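PDB 3L84: transketolase from Campylobacter jejuni, which belongs to the thiamine diphosphate-dependent transketolase family, its chain built from two ThDP-binding-type domains and a smaller C-terminal domain. Local coordinates for residues Trp538-Ser543 against Ile582-Ala587; Phe528-Ser533 against Asn627-Lys632; Leu16-Val21 against Ala258-Glu263; Ala31-Ala36 against Lys244-Leu249. All blocks are in the same frame, centred on the assembly; numbering follows the deposited sequence.

Interaction 1 of 4, residues Trp538-Ser543 against Ile582-Ala587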
loop_
_atom_site.group_PDB
_atom_site.type_symbol
_atom_site.label_atom_id
_atom_site.label_comp_id
_atom_site.label_asym_id
_atom_site.label_seq_id
_atom_site.Cartn_x
_atom_site.Cartn_y
_atom_site.Cartn_z
ATOM N N TRP A 538 18.431 -3.607 -25.178
ATOM C CA TRP A 538 18.926 -3.080 -26.429
ATOM C C TRP A 538 20.129 -2.161 -26.198
ATOM O O TRP A 538 21.114 -2.200 -26.947
ATOM C CB TRP A 538 17.783 -2.319 -27.114
ATOM C CG TRP A 538 18.105 -1.999 -28.492
ATOM C CD1 TRP A 538 18.365 -0.763 -29.003
ATOM C CD2 TRP A 538 18.212 -2.934 -29.586
ATOM N NE1 TRP A 538 18.627 -0.865 -30.357
ATOM C CE2 TRP A 538 18.533 -2.185 -30.732
ATOM C CE3 TRP A 538 18.068 -4.330 -29.697
ATOM C CZ2 TRP A 538 18.708 -2.788 -31.986
ATOM C CZ3 TRP A 538 18.230 -4.927 -30.931
ATOM C CH2 TRP A 538 18.554 -4.157 -32.060
ATOM N N LEU A 539 20.082 -1.349 -25.140
ATOM C CA LEU A 539 21.229 -0.500 -24.794
ATOM C C LEU A 539 22.476 -1.361 -24.599
ATOM O O LEU A 539 23.583 -0.986 -25.020
ATOM C CB LEU A 539 20.900 0.315 -23.512
ATOM C CG LEU A 539 22.078 1.030 -22.884
ATOM C CD1 LEU A 539 22.669 2.110 -23.762
ATOM C CD2 LEU A 539 21.630 1.645 -21.546
ATOM N N CYS A 540 22.312 -2.495 -23.931
ATOM C CA CYS A 540 23.437 -3.402 -23.712
ATOM C C CYS A 540 23.904 -4.072 -25.001
ATOM O O CYS A 540 25.101 -4.222 -25.202
ATOM C CB CYS A 540 23.101 -4.446 -22.677
ATOM S SG CYS A 540 22.953 -3.746 -21.016
ATOM N N LEU A 541 22.997 -4.453 -25.896
ATOM C CA LEU A 541 23.422 -5.009 -27.176
ATOM C C LEU A 541 24.255 -3.970 -27.959
ATOM O O LEU A 541 25.319 -4.292 -28.527
ATOM C CB LEU A 541 22.221 -5.494 -28.005
ATOM C CG LEU A 541 21.574 -6.745 -27.474
ATOM C CD1 LEU A 541 20.171 -6.905 -28.118
ATOM C CD2 LEU A 541 22.435 -8.001 -27.694
ATOM N N GLU A 542 23.750 -2.737 -28.037
ATOM C CA GLU A 542 24.437 -1.672 -28.746
ATOM C C GLU A 542 25.762 -1.354 -28.095
ATOM O O GLU A 542 26.759 -1.111 -28.787
ATOM C CB GLU A 542 23.568 -0.411 -28.832
ATOM C CG GLU A 542 22.248 -0.609 -29.636
ATOM C CD GLU A 542 22.409 -0.485 -31.136
ATOM O OE1 GLU A 542 22.547 0.649 -31.628
ATOM O OE2 GLU A 542 22.358 -1.529 -31.819
ATOM N N SER A 543 25.801 -1.368 -26.764
ATOM C CA SER A 543 27.042 -1.085 -26.053
ATOM C C SER A 543 28.074 -2.201 -26.248
ATOM O O SER A 543 29.259 -1.934 -26.427
ATOM C CB SER A 543 26.800 -0.849 -24.567
ATOM O OG SER A 543 25.973 0.302 -24.383
ATOM N N ILE A 582 28.367 -6.480 -15.554
ATOM C CA ILE A 582 27.737 -5.192 -15.317
ATOM C C ILE A 582 26.233 -5.360 -15.538
ATOM O O ILE A 582 25.789 -5.700 -16.642
ATOM C CB ILE A 582 28.280 -4.084 -16.205
ATOM C CG1 ILE A 582 29.815 -3.951 -16.073
ATOM C CG2 ILE A 582 27.582 -2.747 -15.893
ATOM C CD1 ILE A 582 30.618 -4.703 -17.099
ATOM N N GLY A 583 25.467 -5.112 -14.484
ATOM C CA GLY A 583 24.006 -5.117 -14.552
ATOM C C GLY A 583 23.478 -3.749 -14.917
ATOM O O GLY A 583 24.007 -2.737 -14.416
ATOM N N VAL A 584 22.508 -3.667 -15.818
ATOM C CA VAL A 584 21.989 -2.421 -16.315
ATOM C C VAL A 584 20.453 -2.450 -16.286
ATOM O O VAL A 584 19.813 -3.254 -16.964
ATOM C CB VAL A 584 22.464 -2.192 -17.764
ATOM C CG1 VAL A 584 21.966 -0.845 -18.258
ATOM C CG2 VAL A 584 24.014 -2.324 -17.891
ATOM N N GLU A 585 19.853 -1.574 -15.477
ATOM C CA GLU A 585 18.407 -1.504 -15.340
ATOM C C GLU A 585 18.015 -0.081 -14.967
ATOM O O GLU A 585 18.664 0.534 -14.157
ATOM C CB GLU A 585 17.888 -2.459 -14.251
ATOM C CG GLU A 585 17.822 -3.912 -14.643
ATOM C CD GLU A 585 17.075 -4.791 -13.643
ATOM O OE1 GLU A 585 17.046 -4.514 -12.399
ATOM O OE2 GLU A 585 16.568 -5.817 -14.098
ATOM N N ALA A 586 16.887 0.369 -15.493
ATOM C CA ALA A 586 16.307 1.667 -15.137
ATOM C C ALA A 586 15.501 1.511 -13.848
ATOM O O ALA A 586 14.265 1.560 -13.820
ATOM C CB ALA A 586 15.437 2.232 -16.276
ATOM N N ALA A 587 16.229 1.273 -12.776
ATOM C CA ALA A 587 15.656 0.954 -11.450
ATOM C C ALA A 587 16.766 1.076 -10.447
ATOM O O ALA A 587 17.945 1.053 -10.811
ATOM C CB ALA A 587 15.080 -0.471 -11.445
#
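C540 turns its thiol sulfur straight onto the side of V584, with SG 3.6 Å from V584 CG2 and equally near V584 CB. The sulfur stands anti to the cysteine's own carbonyl carbon (chi1 -69°), which sends it out from the helix toward the strand and against the CB and CG2 side of the valine; CG1 is turned away from it, at 4.1 Å from SG. That second methyl is met by L539, whose CD2 lies 4.1 Å from V584 CG1 as the leucine and valine side chains cross at about a right angle. The valine thus offers one methyl mainly to the leucine and the other to the sulfur. Here helix 537-549 packs on the mixed sheet of the C-terminal transketolase domain, and V584, at the end of strand 580-584, faces that helix. A beta-branched residue suits the strand, while a compact cysteine suits the helix face that comes close to it; C540 also rests on L530 and A532 of the adjoining strand 528-532. L539 reaches outward along the same face to F620 and L625, joining this layer to helix 622-629. One turn on, the buried hydroxyl of S543 bends back to its own helix, OG donating to L539 O over 2.8 Å. That carbonyl also accepts S543 N, the two donors arriving from opposite faces of its plane.

Interaction 2 of 4, residues Phe528-Ser533 against Asn627-Lys632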
loop_
_atom_site.group_PDB
_atom_site.type_symbol
_atom_site.label_atom_id
_atom_site.label_comp_id
_atom_site.label_asym_id
_atom_site.label_seq_id
_atom_site.Cartn_x
_atom_site.Cartn_y
_atom_site.Cartn_z
ATOM N N PHE A 528 33.803 -8.815 -20.596
ATOM C CA PHE A 528 32.660 -8.181 -19.924
ATOM C C PHE A 528 31.411 -8.957 -20.237
ATOM O O PHE A 528 31.294 -9.491 -21.340
ATOM C CB PHE A 528 32.418 -6.762 -20.428
ATOM C CG PHE A 528 33.561 -5.840 -20.205
ATOM C CD1 PHE A 528 33.941 -5.479 -18.923
ATOM C CD2 PHE A 528 34.255 -5.310 -21.281
ATOM C CE1 PHE A 528 35.003 -4.629 -18.730
ATOM C CE2 PHE A 528 35.331 -4.462 -21.087
ATOM C CZ PHE A 528 35.691 -4.125 -19.806
ATOM N N THR A 529 30.471 -8.997 -19.289
ATOM C CA THR A 529 29.118 -9.463 -19.534
ATOM C C THR A 529 28.183 -8.339 -19.173
ATOM O O THR A 529 28.273 -7.823 -18.056
ATOM C CB THR A 529 28.778 -10.749 -18.749
ATOM O OG1 THR A 529 29.654 -11.809 -19.169
ATOM C CG2 THR A 529 27.335 -11.179 -18.977
ATOM N N LEU A 530 27.316 -7.939 -20.102
ATOM C CA LEU A 530 26.303 -6.905 -19.844
ATOM C C LEU A 530 24.993 -7.623 -19.641
ATOM O O LEU A 530 24.571 -8.376 -20.532
ATOM C CB LEU A 530 26.222 -5.941 -21.025
ATOM C CG LEU A 530 27.468 -5.054 -21.278
ATOM C CD1 LEU A 530 28.678 -5.756 -21.858
ATOM C CD2 LEU A 530 27.050 -3.928 -22.215
ATOM N N LEU A 531 24.407 -7.459 -18.483
ATOM C CA LEU A 531 23.186 -8.129 -18.060
ATOM C C LEU A 531 22.099 -7.075 -17.904
ATOM O O LEU A 531 22.324 -6.076 -17.191
ATOM C CB LEU A 531 23.433 -8.853 -16.724
ATOM C CG LEU A 531 22.266 -9.612 -16.136
ATOM C CD1 LEU A 531 22.728 -10.833 -15.350
ATOM C CD2 LEU A 531 21.424 -8.708 -15.289
ATOM N N ALA A 532 20.932 -7.290 -18.504
ATOM C CA ALA A 532 19.876 -6.313 -18.399
ATOM C C ALA A 532 18.550 -7.011 -18.500
ATOM O O ALA A 532 18.468 -8.161 -18.939
ATOM C CB ALA A 532 19.991 -5.261 -19.498
ATOM N N SER A 533 17.504 -6.269 -18.166
ATOM C CA SER A 533 16.142 -6.704 -18.401
ATOM C C SER A 533 15.370 -5.625 -19.169
ATOM O O SER A 533 15.743 -4.445 -19.212
ATOM C CB SER A 533 15.416 -6.994 -17.087
ATOM O OG SER A 533 15.240 -5.821 -16.328
ATOM N N ASN A 627 31.592 4.224 -21.360
ATOM C CA ASN A 627 32.548 4.932 -20.485
ATOM C C ASN A 627 32.584 4.372 -19.072
ATOM O O ASN A 627 33.664 4.226 -18.492
ATOM C CB ASN A 627 32.289 6.441 -20.520
ATOM C CG ASN A 627 32.787 7.072 -21.790
ATOM O OD1 ASN A 627 33.589 6.489 -22.528
ATOM N ND2 ASN A 627 32.294 8.277 -22.072
ATOM N N PHE A 628 31.418 4.027 -18.528
ATOM C CA PHE A 628 31.330 3.405 -17.226
ATOM C C PHE A 628 32.032 2.029 -17.216
ATOM O O PHE A 628 32.827 1.725 -16.312
ATOM C CB PHE A 628 29.857 3.270 -16.861
ATOM C CG PHE A 628 29.610 2.561 -15.560
ATOM C CD1 PHE A 628 29.658 3.246 -14.341
ATOM C CD2 PHE A 628 29.321 1.214 -15.543
ATOM C CE1 PHE A 628 29.431 2.583 -13.147
ATOM C CE2 PHE A 628 29.055 0.552 -14.357
ATOM C CZ PHE A 628 29.118 1.226 -13.145
ATOM N N ILE A 629 31.758 1.205 -18.228
ATOM C CA ILE A 629 32.339 -0.144 -18.299
ATOM C C ILE A 629 33.867 -0.070 -18.426
ATOM O O ILE A 629 34.572 -0.901 -17.860
ATOM C CB ILE A 629 31.702 -0.923 -19.444
ATOM C CG1 ILE A 629 30.217 -1.186 -19.112
ATOM C CG2 ILE A 629 32.450 -2.242 -19.733
ATOM C CD1 ILE A 629 29.414 -1.815 -20.216
ATOM N N LEU A 630 34.362 0.929 -19.150
ATOM C CA LEU A 630 35.814 1.128 -19.367
ATOM C C LEU A 630 36.453 1.955 -18.266
ATOM O O LEU A 630 37.628 2.334 -18.360
ATOM C CB LEU A 630 36.056 1.726 -20.747
ATOM C CG LEU A 630 35.628 0.816 -21.909
ATOM C CD1 LEU A 630 35.908 1.427 -23.292
ATOM C CD2 LEU A 630 36.295 -0.599 -21.845
ATOM N N SER A 631 35.686 2.177 -17.202
ATOM C CA SER A 631 36.115 2.900 -15.989
ATOM C C SER A 631 36.890 4.174 -16.320
ATOM O O SER A 631 37.966 4.427 -15.768
ATOM C CB SER A 631 36.872 1.972 -15.016
ATOM O OG SER A 631 37.999 1.299 -15.626
ATOM N N LYS A 632 36.341 4.965 -17.238
ATOM C CA LYS A 632 36.969 6.213 -17.690
ATOM C C LYS A 632 36.373 6.649 -19.019
ATOM O O LYS A 632 36.711 6.087 -20.078
ATOM C CB LYS A 632 38.476 6.023 -17.856
#
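The last turn of helix 622-629, closed by a Schellman motif, packs across strand 528-532 of the mixed sheet in the C-terminal domain. The centre of the contact is a CH-pi interaction: I629 sets its CG2 methyl over one face of the F528 ring, 3.5 Å from the centroid and only 6° off the ring normal. The methyl therefore meets all six ring carbons almost evenly. F528 CG lies anti to the phenylalanine's carbonyl carbon (chi1 -61°), which carries the ring out from the strand and beneath the isoleucine. The two branches of I629 divide the work. While CG2 covers the ring, the longer arm extends to L530, placing I629 CD1 3.7 Å from L530 CD2, with the two side chains crossing at about a right angle. A beta-branched residue with arms of unequal length suits this place, since it serves two strand residues at once. F528 and I629 both also touch I582 on the neighbouring strand 580-584. Helical geometry is first left at L630, and S631, with positive phi, is the C-prime residue: its N donates to F628 O, and K632 N to N627 O, over 3.0 Å in each case. L630, at the helix end, packs on L547 of helix 537-549 and on F528; its side chain crosses the phenylalanine's at about a right angle, and L630 CD2 reaches the ring 4.1 Å from F528 CE2.

Interaction 3 of 4, residues Leu16-Val21 against Ala258-Glu263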
loop_
_atom_site.group_PDB
_atom_site.type_symbol
_atom_site.label_atom_id
_atom_site.label_comp_id
_atom_site.label_asym_id
_atom_site.label_seq_id
_atom_site.Cartn_x
_atom_site.Cartn_y
_atom_site.Cartn_z
ATOM N N LEU A 16 -13.546 -24.073 23.763
ATOM C CA LEU A 16 -12.493 -24.572 22.874
ATOM C C LEU A 16 -11.548 -23.446 22.509
ATOM O O LEU A 16 -10.329 -23.589 22.583
ATOM C CB LEU A 16 -13.077 -25.217 21.599
ATOM C CG LEU A 16 -13.739 -26.586 21.734
ATOM C CD1 LEU A 16 -14.183 -27.066 20.379
ATOM C CD2 LEU A 16 -12.779 -27.630 22.369
ATOM N N SER A 17 -12.089 -22.295 22.170
ATOM C CA SER A 17 -11.270 -21.145 21.763
ATOM C C SER A 17 -10.409 -20.667 22.911
ATOM O O SER A 17 -9.197 -20.439 22.754
ATOM C CB SER A 17 -12.157 -19.984 21.298
ATOM O OG SER A 17 -12.927 -20.326 20.142
ATOM N N ALA A 18 -10.993 -20.507 24.085
ATOM C CA ALA A 18 -10.257 -20.051 25.246
ATOM C C ALA A 18 -9.164 -21.025 25.652
ATOM O O ALA A 18 -8.049 -20.618 25.973
ATOM C CB ALA A 18 -11.234 -19.818 26.424
ATOM N N ASP A 19 -9.506 -22.304 25.657
ATOM C CA ASP A 19 -8.546 -23.335 26.019
ATOM C C ASP A 19 -7.383 -23.406 25.040
ATOM O O ASP A 19 -6.245 -23.682 25.432
ATOM C CB ASP A 19 -9.201 -24.724 26.112
ATOM C CG ASP A 19 -10.183 -24.869 27.289
ATOM O OD1 ASP A 19 -10.132 -24.064 28.253
ATOM O OD2 ASP A 19 -10.988 -25.836 27.304
HETATM N N MSE A 20 -7.658 -23.241 23.754
HETATM C CA MSE A 20 -6.607 -23.221 22.724
HETATM C C MSE A 20 -5.606 -22.109 22.910
HETATM O O MSE A 20 -4.447 -22.287 22.849
HETATM C CB MSE A 20 -7.213 -23.070 21.321
HETATM C CG MSE A 20 -7.933 -24.247 20.882
HETATM SE SE MSE A 20 -9.087 -23.905 19.328
HETATM C CE MSE A 20 -7.686 -23.327 18.408
ATOM N N VAL A 21 -6.128 -20.932 23.153
ATOM C CA VAL A 21 -5.300 -19.768 23.390
ATOM C C VAL A 21 -4.492 -19.933 24.677
ATOM O O VAL A 21 -3.307 -19.617 24.745
ATOM C CB VAL A 21 -6.183 -18.499 23.468
ATOM C CG1 VAL A 21 -5.386 -17.272 23.973
ATOM C CG2 VAL A 21 -6.770 -18.226 22.089
ATOM N N ALA A 258 -4.520 -11.331 24.333
ATOM C CA ALA A 258 -3.752 -12.102 25.284
ATOM C C ALA A 258 -4.656 -13.150 25.894
ATOM O O ALA A 258 -5.848 -12.946 25.992
ATOM C CB ALA A 258 -3.213 -11.206 26.347
ATOM N N PRO A 259 -4.068 -14.237 26.389
ATOM C CA PRO A 259 -4.852 -15.282 27.070
ATOM C C PRO A 259 -5.708 -14.722 28.203
ATOM O O PRO A 259 -5.329 -13.752 28.874
ATOM C CB PRO A 259 -3.778 -16.244 27.590
ATOM C CG PRO A 259 -2.605 -16.051 26.641
ATOM C CD PRO A 259 -2.631 -14.587 26.295
ATOM N N LEU A 260 -6.872 -15.329 28.394
ATOM C CA LEU A 260 -7.802 -14.901 29.442
ATOM C C LEU A 260 -7.256 -15.148 30.831
ATOM O O LEU A 260 -7.627 -14.429 31.781
ATOM C CB LEU A 260 -9.141 -15.624 29.309
ATOM C CG LEU A 260 -9.920 -15.372 28.010
ATOM C CD1 LEU A 260 -11.163 -16.241 28.004
ATOM C CD2 LEU A 260 -10.301 -13.917 27.830
ATOM N N GLY A 261 -6.437 -16.188 30.987
ATOM C CA GLY A 261 -5.931 -16.628 32.305
ATOM C C GLY A 261 -6.706 -17.818 32.829
ATOM O O GLY A 261 -7.904 -17.950 32.593
ATOM N N GLU A 262 -6.009 -18.691 33.555
ATOM C CA GLU A 262 -6.576 -19.943 34.058
ATOM C C GLU A 262 -7.778 -19.719 34.987
ATOM O O GLU A 262 -8.818 -20.391 34.872
ATOM C CB GLU A 262 -5.499 -20.757 34.763
ATOM C CG GLU A 262 -4.425 -21.257 33.808
ATOM C CD GLU A 262 -3.369 -22.125 34.468
ATOM O OE1 GLU A 262 -3.502 -22.471 35.675
ATOM O OE2 GLU A 262 -2.377 -22.449 33.771
ATOM N N GLU A 263 -7.657 -18.751 35.885
ATOM C CA GLU A 263 -8.729 -18.506 36.857
ATOM C C GLU A 263 -9.971 -17.913 36.189
ATOM O O GLU A 263 -11.099 -18.288 36.527
ATOM C CB GLU A 263 -8.218 -17.641 38.007
ATOM C CG GLU A 263 -7.226 -18.394 38.902
ATOM C CD GLU A 263 -7.774 -19.744 39.435
ATOM O OE1 GLU A 263 -8.972 -19.823 39.829
ATOM O OE2 GLU A 263 -6.999 -20.733 39.445
HETATM O O HOH W 1 -7.131 -17.959 27.102
#
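V21 leans one methyl against the backbone and ring of P259: V21 CG1 is 3.7 Å from P259 CA and 4.0 Å from P259 CG. This branch stands anti to the valine's own nitrogen (chi1 170°), and the two side chains meet at about a right angle, the methyl lying along CA, CB and CG. The rigid ring suits an extended connection that must present a fixed apolar surface to a helix. One turn back, A18 touches the far end of L260, its CB 3.9 Å from L260 CD1. The leucine's CG lies anti to its carbonyl carbon (chi1 -62°) and CD1 continues in an extended line, which brings it to an alanine small enough to let the loop run close. This is the seam in the thiamine diphosphate-binding domain where helix 3-24 receives the loop leading into helix 262-272. A water bridges the backbones, donating to A18 O at 3.0 Å and accepting from L260 N at 2.9 Å. G261, at the N-cap, has angles at which a side chain would strike the carbonyl oxygen of L260; G261 N is hydrogen-bonded to OE1 of Q22. D19 of helix 3-24 forms a salt bridge with K269 of helix 262-272.

Interaction 4 of 4, residues Ala31-Ala36 against Lys244-Leu249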
loop_
_atom_site.group_PDB
_atom_site.type_symbol
_atom_site.label_atom_id
_atom_site.label_comp_id
_atom_site.label_asym_id
_atom_site.label_seq_id
_atom_site.Cartn_x
_atom_site.Cartn_y
_atom_site.Cartn_z
ATOM N N ALA A 31 -12.504 -11.787 20.874
ATOM C CA ALA A 31 -13.440 -11.857 19.742
ATOM C C ALA A 31 -14.124 -13.220 19.564
ATOM O O ALA A 31 -15.323 -13.260 19.323
ATOM C CB ALA A 31 -12.799 -11.341 18.444
ATOM N N PRO A 32 -13.392 -14.338 19.698
ATOM C CA PRO A 32 -14.080 -15.636 19.690
ATOM C C PRO A 32 -15.248 -15.700 20.658
ATOM O O PRO A 32 -16.325 -16.186 20.318
ATOM C CB PRO A 32 -12.963 -16.595 20.047
ATOM C CG PRO A 32 -11.755 -15.938 19.343
ATOM C CD PRO A 32 -11.932 -14.466 19.564
ATOM N N LEU A 33 -15.031 -15.213 21.885
ATOM C CA LEU A 33 -16.091 -15.211 22.888
ATOM C C LEU A 33 -17.223 -14.262 22.511
ATOM O O LEU A 33 -18.393 -14.586 22.736
ATOM C CB LEU A 33 -15.543 -14.889 24.286
ATOM C CG LEU A 33 -15.140 -16.096 25.126
ATOM C CD1 LEU A 33 -14.072 -16.963 24.445
ATOM C CD2 LEU A 33 -14.647 -15.636 26.483
ATOM N N GLY A 34 -16.889 -13.125 21.924
ATOM C CA GLY A 34 -17.885 -12.160 21.487
ATOM C C GLY A 34 -18.714 -12.637 20.318
ATOM O O GLY A 34 -19.857 -12.231 20.197
ATOM N N LEU A 35 -18.148 -13.514 19.497
ATOM C CA LEU A 35 -18.761 -13.955 18.250
ATOM C C LEU A 35 -19.416 -15.342 18.357
ATOM O O LEU A 35 -20.058 -15.814 17.415
ATOM C CB LEU A 35 -17.747 -13.979 17.108
ATOM C CG LEU A 35 -17.303 -12.595 16.639
ATOM C CD1 LEU A 35 -16.078 -12.755 15.738
ATOM C CD2 LEU A 35 -18.432 -11.924 15.931
ATOM N N ALA A 36 -19.287 -16.005 19.501
ATOM C CA ALA A 36 -19.694 -17.406 19.591
ATOM C C ALA A 36 -21.193 -17.639 19.436
ATOM O O ALA A 36 -21.601 -18.653 18.847
ATOM C CB ALA A 36 -19.210 -18.024 20.893
ATOM N N LYS A 244 -17.360 -11.922 26.007
ATOM C CA LYS A 244 -18.659 -12.321 26.583
ATOM C C LYS A 244 -18.569 -13.685 27.244
ATOM O O LYS A 244 -18.087 -14.643 26.645
ATOM C CB LYS A 244 -19.742 -12.338 25.507
ATOM C CG LYS A 244 -21.147 -12.764 25.985
ATOM C CD LYS A 244 -21.843 -11.713 26.861
ATOM C CE LYS A 244 -23.244 -12.127 27.185
ATOM N NZ LYS A 244 -23.917 -11.122 28.071
ATOM N N GLY A 245 -18.953 -13.747 28.508
ATOM C CA GLY A 245 -18.894 -14.977 29.285
ATOM C C GLY A 245 -17.703 -15.045 30.216
ATOM O O GLY A 245 -17.652 -15.949 31.083
ATOM N N ALA A 246 -16.753 -14.122 30.067
ATOM C CA ALA A 246 -15.497 -14.178 30.827
ATOM C C ALA A 246 -15.413 -13.180 31.966
ATOM O O ALA A 246 -14.349 -12.650 32.264
ATOM C CB ALA A 246 -14.312 -14.024 29.904
ATOM N N GLY A 247 -16.563 -12.922 32.583
ATOM C CA GLY A 247 -16.614 -12.271 33.886
ATOM C C GLY A 247 -15.883 -10.942 33.899
ATOM O O GLY A 247 -16.298 -9.995 33.233
ATOM N N GLU A 248 -14.793 -10.875 34.658
ATOM C CA GLU A 248 -14.082 -9.600 34.845
ATOM C C GLU A 248 -13.396 -9.065 33.588
ATOM O O GLU A 248 -13.042 -7.882 33.508
ATOM C CB GLU A 248 -13.053 -9.730 35.963
ATOM C CG GLU A 248 -13.652 -10.025 37.312
ATOM C CD GLU A 248 -12.600 -10.046 38.411
ATOM O OE1 GLU A 248 -11.406 -10.250 38.079
ATOM O OE2 GLU A 248 -12.968 -9.860 39.597
ATOM N N LEU A 249 -13.242 -9.926 32.595
ATOM C CA LEU A 249 -12.674 -9.506 31.302
ATOM C C LEU A 249 -13.712 -9.099 30.272
ATOM O O LEU A 249 -13.342 -8.630 29.196
ATOM C CB LEU A 249 -11.724 -10.567 30.727
ATOM C CG LEU A 249 -10.387 -10.641 31.467
ATOM C CD1 LEU A 249 -9.531 -11.714 30.846
ATOM C CD2 LEU A 249 -9.663 -9.302 31.429
#
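L33 has an unusual first torsion (chi1 -92°), well away from the staggered value, followed by a chi2 of 58°; together they lay its side chain along the backbone of K244 and carry CD2 on to A246. The contact belongs to the thiamine diphosphate-binding domain, where helix 30-42 is covered by the long loop between strand 234-239 and helix 262-272. L33 CB lies 3.5 Å from K244 O, and L33 CG and CD2 are each 3.6 Å from that same oxygen, so the leucine packs against the carbonyl with three of its carbons. A branched leucine suits this place because it can extend along the K244 carbonyl, while the small methyl of A246, two residues further along, allows the loop to pass close to the leucine's tip.

The backbones come closest at G34, whose CA is 5.2 Å from K244 CA. K244 takes part through its backbone and CB, the latter 3.8 Å from L33 O. Its CG is anti to its nitrogen (chi1 179°) and the chain then bends at chi2, leading the amino end away from the helix. R14 of helix 3-24 ties both sides together, its guanidinium group hydrogen-bonding to L33 O and K244 O. Next in the loop, G245 adopts a positive phi, a conformation in which glycine is at ease, and the chain turns so that A246 points to the helix, with A246 CB 3.8 Å from L33 CD2.

In the fold
The four contacts form two pairs at opposite ends of the chain's span. Interactions 3 and 4, centres 11 Å apart, lie in the thiamine diphosphate-binding domain, where the successive helices 3-24 and 30-42 meet one long loop before helix 262-272; L260 CD1 touches L33 CD2 at 3.8 Å, joining them. Interactions 1 and 2, centres 8 Å apart, share the mixed sheet of the C-terminal domain: V584 N lies 2.8 Å from L531 O, a probable hydrogen bond between neighbouring strands. In sequence, interaction 4 falls within the span of interaction 3, and interaction 1 within that of interaction 2. About 42 Å separates the nearest atoms of interactions 1 and 3; the two pairs do not touch and belong to different domains.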